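Local coordinates for protein transcriptional activator of comK gene (Bacillus halodurans, PDB 2HQB) that probably binds a small ligand such as a nucleoside, as a membrane-anchored BMP-family lipoprotein, and probably acts as a transcriptional activator of the comK gene, at residues Gly20-Ala25 with Phe68-Ala73. Sequence-based numbering, arbitrary orientation.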
ATOM      1  N   GLY A  20      -5.847   2.195  -1.896  1.00 57.40           N
ATOM      2  CA  GLY A  20      -6.088   3.590  -1.475  1.00 62.88           C
ATOM      3  C   GLY A  20      -6.235   4.674  -2.591  1.00 65.59           C
ATOM      4  O   GLY A  20      -7.253   4.739  -3.348  1.00 55.14           O
ATOM      5  N   TRP A  21      -5.237   5.561  -2.665  1.00 64.86           N
ATOM      6  CA  TRP A  21      -5.167   6.614  -3.685  1.00 63.62           C
ATOM      7  C   TRP A  21      -5.371   5.888  -5.099  1.00 62.61           C
ATOM      8  O   TRP A  21      -4.517   5.123  -5.583  1.00 56.18           O
ATOM      9  CB  TRP A  21      -3.762   7.261  -3.561  1.00 72.33           C
ATOM     10  CG  TRP A  21      -3.611   8.782  -3.219  1.00 75.14           C
ATOM     11  CD1 TRP A  21      -2.653   9.672  -3.752  1.00 77.39           C
ATOM     12  CD2 TRP A  21      -4.454   9.581  -2.397  1.00 68.28           C
ATOM     13  NE1 TRP A  21      -2.886  10.952  -3.313  1.00 55.26           N
ATOM     14  CE2 TRP A  21      -3.987  10.922  -2.483  1.00 77.85           C
ATOM     15  CE3 TRP A  21      -5.565   9.312  -1.607  1.00 71.79           C
ATOM     16  CZ2 TRP A  21      -4.624  11.964  -1.798  1.00 79.41           C
ATOM     17  CZ3 TRP A  21      -6.185  10.363  -0.936  1.00 60.47           C
ATOM     18  CH2 TRP A  21      -5.723  11.650  -1.035  1.00 53.85           C
ATOM     19  N   ASN A  22      -6.518   6.087  -5.745  1.00 63.64           N
ATOM     20  CA  ASN A  22      -6.758   5.437  -7.046  1.00 65.31           C
ATOM     21  C   ASN A  22      -5.797   5.943  -8.102  1.00 65.42           C
ATOM     22  O   ASN A  22      -5.892   5.538  -9.253  1.00 62.34           O
ATOM     23  CB  ASN A  22      -8.171   5.718  -7.609  1.00 64.17           C
ATOM     24  CG  ASN A  22      -9.275   4.959  -6.891  1.00 61.15           C
ATOM     25  OD1 ASN A  22      -9.150   3.761  -6.573  1.00 49.26           O
ATOM     26  ND2 ASN A  22     -10.392   5.651  -6.661  1.00 63.68           N
ATOM     27  N   ARG A  23      -4.897   6.853  -7.742  1.00 68.16           N
ATOM     28  CA  ARG A  23      -3.991   7.387  -8.754  1.00 61.36           C
ATOM     29  C   ARG A  23      -2.907   6.374  -8.985  1.00 55.61           C
ATOM     30  O   ARG A  23      -2.386   6.279 -10.087  1.00 53.00           O
ATOM     31  CB  ARG A  23      -3.383   8.733  -8.342  1.00 52.07           C
ATOM     32  CG  ARG A  23      -2.335   8.638  -7.289  1.00 37.84           C
ATOM     33  CD  ARG A  23      -1.094   9.469  -7.708  1.00 43.19           C
ATOM     34  NE  ARG A  23      -0.127   9.470  -6.608  1.00 56.70           N
ATOM     35  CZ  ARG A  23       1.180   9.304  -6.753  1.00 56.56           C
ATOM     36  NH1 ARG A  23       1.673   9.122  -7.972  1.00 67.96           N
ATOM     37  NH2 ARG A  23       1.986   9.328  -5.692  1.00 48.88           N
ATOM     38  N   LYS A  24      -2.563   5.621  -7.945  1.00 54.07           N
ATOM     39  CA  LYS A  24      -1.561   4.580  -8.111  1.00 49.46           C
ATOM     40  C   LYS A  24      -2.147   3.496  -9.071  1.00 44.17           C
ATOM     41  O   LYS A  24      -1.407   2.743  -9.681  1.00 38.23           O
ATOM     42  CB  LYS A  24      -1.159   4.010  -6.749  1.00 50.07           C
ATOM     43  CG  LYS A  24      -0.370   4.999  -5.841  1.00 62.52           C
ATOM     44  CD  LYS A  24       1.156   5.091  -6.169  1.00 71.51           C
ATOM     45  CE  LYS A  24       1.983   3.921  -5.558  1.00 74.86           C
ATOM     46  NZ  LYS A  24       3.444   4.205  -5.256  1.00 64.76           N
ATOM     47  N   ALA A  25      -3.464   3.452  -9.246  1.00 37.00           N
ATOM     48  CA  ALA A  25      -4.036   2.504 -10.194  1.00 42.66           C
ATOM     49  C   ALA A  25      -4.018   3.133 -11.590  1.00 46.82           C
ATOM     50  O   ALA A  25      -3.787   2.432 -12.571  1.00 49.61           O
ATOM     51  CB  ALA A  25      -5.454   2.136  -9.818  1.00 47.43           C
ATOM     52  N   PHE A  68      -9.211  -5.194 -14.317  1.00 46.38           N
ATOM     53  CA  PHE A  68      -8.803  -4.936 -12.925  1.00 44.11           C
ATOM     54  C   PHE A  68      -9.884  -4.170 -12.164  1.00 43.46           C
ATOM     55  O   PHE A  68     -10.667  -3.412 -12.746  1.00 44.68           O
ATOM     56  CB  PHE A  68      -7.529  -4.123 -12.848  1.00 34.43           C
ATOM     57  CG  PHE A  68      -6.295  -4.885 -13.193  1.00 33.68           C
ATOM     58  CD1 PHE A  68      -5.800  -4.880 -14.485  1.00 34.87           C
ATOM     59  CD2 PHE A  68      -5.570  -5.535 -12.198  1.00 45.33           C
ATOM     60  CE1 PHE A  68      -4.613  -5.487 -14.783  1.00 34.61           C
ATOM     61  CE2 PHE A  68      -4.366  -6.161 -12.486  1.00 37.70           C
ATOM     62  CZ  PHE A  68      -3.887  -6.130 -13.782  1.00 42.71           C
ATOM     63  N   GLY A  69      -9.923  -4.399 -10.858  1.00 44.40           N
ATOM     64  CA  GLY A  69     -10.894  -3.750  -9.977  1.00 46.64           C
ATOM     65  C   GLY A  69     -10.082  -3.219  -8.813  1.00 42.86           C
ATOM     66  O   GLY A  69      -9.524  -3.985  -8.025  1.00 40.75           O
ATOM     67  N   HIS A  70      -9.998  -1.906  -8.695  1.00 34.78           N
ATOM     68  CA  HIS A  70      -9.175  -1.373  -7.649  1.00 34.31           C
ATOM     69  C   HIS A  70      -9.923  -1.224  -6.352  1.00 42.43           C
ATOM     70  O   HIS A  70     -10.597  -0.218  -6.102  1.00 52.29           O
ATOM     71  CB  HIS A  70      -8.582  -0.056  -8.073  1.00 26.50           C
ATOM     72  CG  HIS A  70      -7.323   0.253  -7.358  1.00 33.74           C
ATOM     73  ND1 HIS A  70      -6.283  -0.654  -7.272  1.00 38.05           N
ATOM     74  CD2 HIS A  70      -6.920   1.361  -6.701  1.00 24.96           C
ATOM     75  CE1 HIS A  70      -5.287  -0.111  -6.596  1.00 29.52           C
ATOM     76  NE2 HIS A  70      -5.646   1.111  -6.237  1.00 45.81           N
ATOM     77  N   GLY A  71      -9.800  -2.230  -5.514  1.00 31.67           N
ATOM     78  CA  GLY A  71     -10.510  -2.156  -4.287  1.00 33.55           C
ATOM     79  C   GLY A  71     -11.106  -3.469  -3.893  1.00 34.43           C
ATOM     80  O   GLY A  71     -11.341  -4.326  -4.721  1.00 41.27           O
ATOM     81  N   HIS A  72     -11.361  -3.608  -2.608  1.00 36.66           N
ATOM     82  CA  HIS A  72     -11.895  -4.828  -2.047  1.00 41.74           C
ATOM     83  C   HIS A  72     -13.280  -5.280  -2.535  1.00 41.70           C
ATOM     84  O   HIS A  72     -13.597  -6.479  -2.512  1.00 44.66           O
ATOM     85  CB  HIS A  72     -11.910  -4.654  -0.537  1.00 42.75           C
ATOM     86  CG  HIS A  72     -12.889  -5.532   0.165  1.00 49.06           C
ATOM     87  ND1 HIS A  72     -12.562  -6.790   0.638  1.00 58.73           N
ATOM     88  CD2 HIS A  72     -14.205  -5.353   0.439  1.00 50.21           C
ATOM     89  CE1 HIS A  72     -13.634  -7.349   1.171  1.00 55.87           C
ATOM     90  NE2 HIS A  72     -14.646  -6.500   1.061  1.00 65.39           N
ATOM     91  N   ALA A  73     -14.097  -4.335  -2.981  1.00 37.02           N
ATOM     92  CA  ALA A  73     -15.448  -4.677  -3.388  1.00 38.03           C
ATOM     93  C   ALA A  73     -15.609  -5.217  -4.788  1.00 42.42           C
ATOM     94  O   ALA A  73     -16.653  -5.757  -5.144  1.00 44.77           O
ATOM     95  CB  ALA A  73     -16.294  -3.500  -3.229  1.00 33.54           C
TER
HETATM   96  O   HOH W   1     -11.254   2.178  -6.859  1.00 47.25           O
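A25, in the first turn of helix 23-35, faces H70, at the C-terminal end of strand 66-69, with their CA atoms 6.9 Å apart; near the other end of the contact, G20 CA lies 7.8 Å from G71 CA. H70 carries most of the contact. Its CG is anti to the backbone N (chi1 -155°), which sends the imidazole across to the start of the helix. The A25 methyl sits over one face of this ring. CB is 3.6 Å from the ring centroid and close to the ring normal, a CH-pi contact. N22 approaches at the ring edge instead. Its OD1 lies in the ring plane, 3.3 Å from H70 CD2, a carbon rather than a ring nitrogen. The amide and ring planes are 59° apart, so the two groups do not stack. A water lies within hydrogen-bonding distance of both N22 OD1 and H70 O, 2.6 Å from each. The other end of the amide is held by a bond from N22 ND2 to E13 O. This bond limits rotation of the amide, and the water may add to it. The W21 carbonyl also lies near the ring edge, while its O accepts a bond from K24 N in the opening turn of the helix. F93 meets H70 edge-to-face, and V230 of helix 230-240 touches it. H70 is buried among these groups. Strands 7-11 and 66-69 are neighbours in a parallel sheet. The contact joins the beginning of helix 23-35, with the residues just before it, to the segment that follows strand 66-69. Such segments at the C-terminal strand ends typically line the ligand cleft in periplasmic-binding-protein folds, including PnrA-like proteins.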